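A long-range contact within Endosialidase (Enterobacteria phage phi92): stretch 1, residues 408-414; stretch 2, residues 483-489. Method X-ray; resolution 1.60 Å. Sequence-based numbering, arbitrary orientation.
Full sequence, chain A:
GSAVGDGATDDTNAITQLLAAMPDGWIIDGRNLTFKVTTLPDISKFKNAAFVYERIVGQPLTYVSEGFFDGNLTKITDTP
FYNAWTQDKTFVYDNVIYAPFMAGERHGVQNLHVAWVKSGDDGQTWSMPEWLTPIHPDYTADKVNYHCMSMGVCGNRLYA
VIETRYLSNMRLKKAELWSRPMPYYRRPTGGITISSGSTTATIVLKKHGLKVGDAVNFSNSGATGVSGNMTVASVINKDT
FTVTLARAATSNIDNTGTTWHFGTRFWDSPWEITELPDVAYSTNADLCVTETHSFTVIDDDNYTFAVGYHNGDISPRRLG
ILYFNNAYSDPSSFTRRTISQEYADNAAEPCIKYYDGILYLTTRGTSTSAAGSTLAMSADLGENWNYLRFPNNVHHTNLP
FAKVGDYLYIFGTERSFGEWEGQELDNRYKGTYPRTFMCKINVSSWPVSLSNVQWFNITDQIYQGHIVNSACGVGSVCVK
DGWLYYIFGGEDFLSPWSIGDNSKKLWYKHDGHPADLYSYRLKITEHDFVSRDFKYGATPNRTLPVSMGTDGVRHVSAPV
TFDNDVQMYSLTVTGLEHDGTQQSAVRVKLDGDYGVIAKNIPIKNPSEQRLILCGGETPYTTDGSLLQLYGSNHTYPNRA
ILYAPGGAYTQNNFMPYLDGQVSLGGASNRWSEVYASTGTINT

Stretch 1, residues 408-414: LYIFGTE
Stretch 2, residues 483-489: WLYYIFG

How do the two backbones lie? Both stretches are extended strands, residues 408-413 and 483-489, with phi between about -90° and -160° and psi between about 110° and 176°; Glu414 leaves the first strand at -76/155. They run in nearly the same direction, 16° apart (signed crossing angle -16°), and their axes come no closer than 8.9 Å. That gap is too wide for backbone pairing, so side chains fill it. The register pairs Tyr409 with Leu484 (CA to CA 9.0 Å), Phe411 with Tyr486 (CA to CA 7.2 Å) and Thr413 with Phe488 (CA to CA 8.7 Å), and in all six the CA-to-CB bond points toward the other strand. The alternation of a strand leaves Leu408, Ile410, Trp483, Tyr485 and Ile487 out of the contact.

What fills the middle, where the backbones pinch together? Phe411 (chi1 -66°, m; chi2 79°) and Tyr486 (chi1 170°, t; chi2 47°) lay their rings past each other, planes at 21° and centroids 4.8 Å apart, slid until they barely overlap. The slide puts each CB over the other's ring: Phe411 CB stands 3.5 Å from the Tyr486 ring centroid, 6° off its normal, and Tyr486 CB stands 3.8 Å from the Phe411 centroid, 15° off. Each methylene is thus a bump on the partner's flat face, a reciprocal fit of two CH-pi contacts. Phe411 CD2 and Tyr486 CD2 are 3.6 Å apart.

How is the end near Tyr409 closed? Leu484 (chi1 172°, t; chi2 150°, t) sets its branched tip against two neighbouring side chains of the first strand, which touch each other where Tyr409 CB lies 4.0 Å from Phe411 CE1. Its CD2 lies 3.5 Å from Phe411 CZ, while its CD1 lies 3.9 Å from Tyr409 CB. Tyr409 (chi1 -75°, m; chi2 77°) therefore meets the leucine near the base of its side chain, and the packing here is wholly apolar.

What does the other end add? The Tyr486 ring reaches along the first strand to Thr413 (chi1 -58°, m), whose OG1 sits 2.8 Å from Tyr486 OH, near the plane of that ring, in a hydrogen bond that either hydroxyl could donate. On the way the tyrosine passes Gly412, whose C is 3.8 Å from Tyr486 OH. Phe488 (chi1 67°, p; chi2 -71°) touches the same threonine more lightly, with its CD2 3.8 Å from Thr413 OG1. The whole contact buries 323 Å², counting both sides.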

ATOM      1  N   LEU A 408     -19.032  17.558  30.493  1.00 12.62           N
ATOM      2  CA  LEU A 408     -17.766  16.942  30.126  1.00 12.68           C
ATOM      3  C   LEU A 408     -18.083  15.567  29.581  1.00 12.93           C
ATOM      4  O   LEU A 408     -18.801  14.784  30.229  1.00 14.28           O
ATOM      5  CB  LEU A 408     -16.869  16.756  31.368  1.00 12.55           C
ATOM      6  CG  LEU A 408     -16.451  18.058  32.084  1.00 13.23           C
ATOM      7  CD1 LEU A 408     -15.399  17.732  33.133  1.00 13.38           C
ATOM      8  CD2 LEU A 408     -15.895  19.067  31.095  1.00 13.48           C
ATOM      9  N   TYR A 409     -17.542  15.265  28.405  1.00 11.84           N
ATOM     10  CA  TYR A 409     -17.589  13.900  27.838  1.00 11.55           C
ATOM     11  C   TYR A 409     -16.248  13.265  28.171  1.00 11.64           C
ATOM     12  O   TYR A 409     -15.200  13.714  27.669  1.00 11.67           O
ATOM     13  CB  TYR A 409     -17.767  13.946  26.322  1.00 13.65           C
ATOM     14  CG  TYR A 409     -19.143  14.286  25.843  1.00 17.83           C
ATOM     15  CD1 TYR A 409     -19.605  15.590  25.858  1.00 22.40           C
ATOM     16  CD2 TYR A 409     -19.965  13.309  25.304  1.00 20.34           C
ATOM     17  CE1 TYR A 409     -20.861  15.891  25.375  1.00 25.88           C
ATOM     18  CE2 TYR A 409     -21.205  13.611  24.829  1.00 23.44           C
ATOM     19  CZ  TYR A 409     -21.648  14.903  24.859  1.00 25.74           C
ATOM     20  OH  TYR A 409     -22.901  15.215  24.375  1.00 27.83           O
ATOM     21  N   ILE A 410     -16.279  12.247  29.046  1.00 11.37           N
ATOM     22  CA  ILE A 410     -15.074  11.650  29.624  1.00 11.10           C
ATOM     23  C   ILE A 410     -14.967  10.185  29.195  1.00 10.95           C
ATOM     24  O   ILE A 410     -15.949   9.464  29.315  1.00 11.83           O
ATOM     25  CB  ILE A 410     -15.117  11.723  31.173  1.00 11.11           C
ATOM     26  CG1 ILE A 410     -15.272  13.190  31.600  1.00 12.53           C
ATOM     27  CG2 ILE A 410     -13.838  11.116  31.759  1.00  9.96           C
ATOM     28  CD1 ILE A 410     -15.495  13.368  33.112  1.00 13.56           C
ATOM     29  N   PHE A 411     -13.783   9.777  28.737  1.00  9.53           N
ATOM     30  CA  PHE A 411     -13.574   8.449  28.144  1.00  9.74           C
ATOM     31  C   PHE A 411     -12.481   7.712  28.898  1.00 10.77           C
ATOM     32  O   PHE A 411     -11.510   8.311  29.362  1.00 11.50           O
ATOM     33  CB  PHE A 411     -13.127   8.584  26.677  1.00 10.06           C
ATOM     34  CG  PHE A 411     -14.174   9.164  25.766  1.00 10.82           C
ATOM     35  CD1 PHE A 411     -14.413  10.552  25.745  1.00 11.11           C
ATOM     36  CD2 PHE A 411     -14.952   8.346  24.988  1.00 11.36           C
ATOM     37  CE1 PHE A 411     -15.377  11.090  24.913  1.00 12.16           C
ATOM     38  CE2 PHE A 411     -15.931   8.886  24.116  1.00 11.85           C
ATOM     39  CZ  PHE A 411     -16.145  10.248  24.070  1.00 12.65           C
ATOM     40  N   GLY A 412     -12.585   6.391  28.939  1.00 11.29           N
ATOM     41  CA  GLY A 412     -11.512   5.565  29.457  1.00 11.05           C
ATOM     42  C   GLY A 412     -11.676   4.168  28.877  1.00 11.52           C
ATOM     43  O   GLY A 412     -12.731   3.839  28.320  1.00 11.99           O
ATOM     44  N   THR A 413     -10.615   3.393  28.971  1.00 11.70           N
ATOM     45  CA  THR A 413     -10.630   2.020  28.419  1.00 10.42           C
ATOM     46  C   THR A 413      -9.919   1.115  29.390  1.00 11.30           C
ATOM     47  O   THR A 413      -8.821   1.444  29.832  1.00 11.35           O
ATOM     48  CB  THR A 413      -9.873   1.999  27.080  1.00 12.06           C
ATOM     49  OG1 THR A 413     -10.474   2.934  26.168  1.00 12.08           O
ATOM     50  CG2 THR A 413      -9.875   0.599  26.439  1.00 12.10           C
ATOM     51  N   GLU A 414     -10.482  -0.064  29.678  1.00 11.24           N
ATOM     52  CA  GLU A 414      -9.718  -0.994  30.520  1.00 11.38           C
ATOM     53  C   GLU A 414      -8.596  -1.654  29.665  1.00 11.93           C
ATOM     54  O   GLU A 414      -8.675  -1.700  28.435  1.00 11.43           O
ATOM     55  CB  GLU A 414     -10.636  -2.032  31.181  1.00 10.85           C
ATOM     56  CG  GLU A 414     -11.360  -2.900  30.121  1.00 10.61           C
ATOM     57  CD  GLU A 414     -12.433  -3.820  30.714  1.00 11.90           C
ATOM     58  OE1 GLU A 414     -12.574  -3.886  31.964  1.00 12.37           O
ATOM     59  OE2 GLU A 414     -13.140  -4.503  29.915  1.00 11.74           O
ATOM     60  N   TRP A 483     -18.109  17.332  15.639  1.00 11.71           N
ATOM     61  CA  TRP A 483     -17.645  15.997  15.959  1.00 10.66           C
ATOM     62  C   TRP A 483     -16.617  16.026  17.086  1.00 10.61           C
ATOM     63  O   TRP A 483     -15.733  16.895  17.135  1.00 11.88           O
ATOM     64  CB  TRP A 483     -16.940  15.384  14.737  1.00 11.57           C
ATOM     65  CG  TRP A 483     -17.769  15.035  13.546  1.00 13.10           C
ATOM     66  CD1 TRP A 483     -17.683  15.598  12.294  1.00 14.54           C
ATOM     67  CD2 TRP A 483     -18.749  13.998  13.466  1.00 12.52           C
ATOM     68  NE1 TRP A 483     -18.556  14.950  11.435  1.00 14.66           N
ATOM     69  CE2 TRP A 483     -19.242  13.985  12.142  1.00 13.78           C
ATOM     70  CE3 TRP A 483     -19.287  13.101  14.406  1.00 12.66           C
ATOM     71  CZ2 TRP A 483     -20.227  13.073  11.719  1.00 13.80           C
ATOM     72  CZ3 TRP A 483     -20.277  12.191  13.990  1.00 12.99           C
ATOM     73  CH2 TRP A 483     -20.737  12.190  12.653  1.00 13.04           C
ATOM     74  N   LEU A 484     -16.736  15.078  18.006  1.00 10.09           N
ATOM     75  CA  LEU A 484     -15.741  14.889  19.068  1.00 10.59           C
ATOM     76  C   LEU A 484     -14.989  13.573  18.743  1.00 10.67           C
ATOM     77  O   LEU A 484     -15.590  12.639  18.214  1.00 11.45           O
ATOM     78  CB  LEU A 484     -16.492  14.782  20.397  1.00 11.57           C
ATOM     79  CG  LEU A 484     -15.628  14.378  21.611  1.00 12.73           C
ATOM     80  CD1 LEU A 484     -16.214  15.014  22.910  1.00 13.55           C
ATOM     81  CD2 LEU A 484     -15.520  12.853  21.778  1.00 13.15           C
ATOM     82  N   TYR A 485     -13.692  13.516  19.033  1.00  9.82           N
ATOM     83  CA  TYR A 485     -12.859  12.347  18.733  1.00  9.23           C
ATOM     84  C   TYR A 485     -12.188  11.857  20.015  1.00 10.14           C
ATOM     85  O   TYR A 485     -11.471  12.617  20.675  1.00 11.01           O
ATOM     86  CB  TYR A 485     -11.757  12.700  17.734  1.00  9.71           C
ATOM     87  CG  TYR A 485     -12.338  13.280  16.455  1.00 10.17           C
ATOM     88  CD1 TYR A 485     -12.639  14.650  16.365  1.00 10.64           C
ATOM     89  CD2 TYR A 485     -12.593  12.478  15.339  1.00 11.34           C
ATOM     90  CE1 TYR A 485     -13.200  15.211  15.226  1.00 11.34           C
ATOM     91  CE2 TYR A 485     -13.133  13.033  14.199  1.00 11.87           C
ATOM     92  CZ  TYR A 485     -13.429  14.374  14.144  1.00 10.91           C
ATOM     93  OH  TYR A 485     -13.998  14.917  12.985  1.00 11.84           O
ATOM     94  N   TYR A 486     -12.428  10.590  20.350  1.00  8.67           N
ATOM     95  CA  TYR A 486     -11.603   9.924  21.365  1.00  9.10           C
ATOM     96  C   TYR A 486     -10.643   9.055  20.583  1.00  9.96           C
ATOM     97  O   TYR A 486     -11.076   8.116  19.892  1.00 10.27           O
ATOM     98  CB  TYR A 486     -12.478   9.091  22.302  1.00  9.31           C
ATOM     99  CG  TYR A 486     -11.728   8.140  23.260  1.00  8.92           C
ATOM    100  CD1 TYR A 486     -10.641   8.575  24.001  1.00  9.88           C
ATOM    101  CD2 TYR A 486     -12.120   6.800  23.407  1.00  9.06           C
ATOM    102  CE1 TYR A 486      -9.992   7.761  24.896  1.00  9.83           C
ATOM    103  CE2 TYR A 486     -11.475   5.944  24.296  1.00  9.53           C
ATOM    104  CZ  TYR A 486     -10.401   6.438  25.035  1.00  9.29           C
ATOM    105  OH  TYR A 486      -9.747   5.604  25.912  1.00  9.36           O
ATOM    106  N   ILE A 487      -9.355   9.353  20.669  1.00  9.53           N
ATOM    107  CA  ILE A 487      -8.376   8.705  19.800  1.00 10.00           C
ATOM    108  C   ILE A 487      -7.448   7.959  20.737  1.00 10.77           C
ATOM    109  O   ILE A 487      -6.849   8.548  21.658  1.00 10.49           O
ATOM    110  CB  ILE A 487      -7.601   9.737  18.948  1.00 10.02           C
ATOM    111  CG1 ILE A 487      -8.616  10.625  18.212  1.00 10.24           C
ATOM    112  CG2 ILE A 487      -6.637   9.029  17.942  1.00  9.96           C
ATOM    113  CD1 ILE A 487      -7.969  11.607  17.214  1.00 11.16           C
ATOM    114  N   PHE A 488      -7.324   6.659  20.519  1.00  9.94           N
ATOM    115  CA  PHE A 488      -6.809   5.801  21.593  1.00  9.57           C
ATOM    116  C   PHE A 488      -6.326   4.469  21.043  1.00 10.05           C
ATOM    117  O   PHE A 488      -6.479   4.195  19.852  1.00 10.22           O
ATOM    118  CB  PHE A 488      -7.888   5.568  22.660  1.00  9.87           C
ATOM    119  CG  PHE A 488      -9.063   4.741  22.181  1.00 11.14           C
ATOM    120  CD1 PHE A 488      -9.977   5.267  21.278  1.00 10.91           C
ATOM    121  CD2 PHE A 488      -9.242   3.435  22.629  1.00 11.77           C
ATOM    122  CE1 PHE A 488     -11.070   4.526  20.818  1.00 11.87           C
ATOM    123  CE2 PHE A 488     -10.323   2.678  22.189  1.00 12.19           C
ATOM    124  CZ  PHE A 488     -11.251   3.229  21.281  1.00 12.02           C
ATOM    125  N   GLY A 489      -5.764   3.627  21.924  1.00  9.21           N
ATOM    126  CA  GLY A 489      -5.154   2.372  21.464  1.00 10.14           C
ATOM    127  C   GLY A 489      -6.026   1.137  21.550  1.00 10.61           C
ATOM    128  O   GLY A 489      -6.931   1.038  22.381  1.00 10.80           O
TER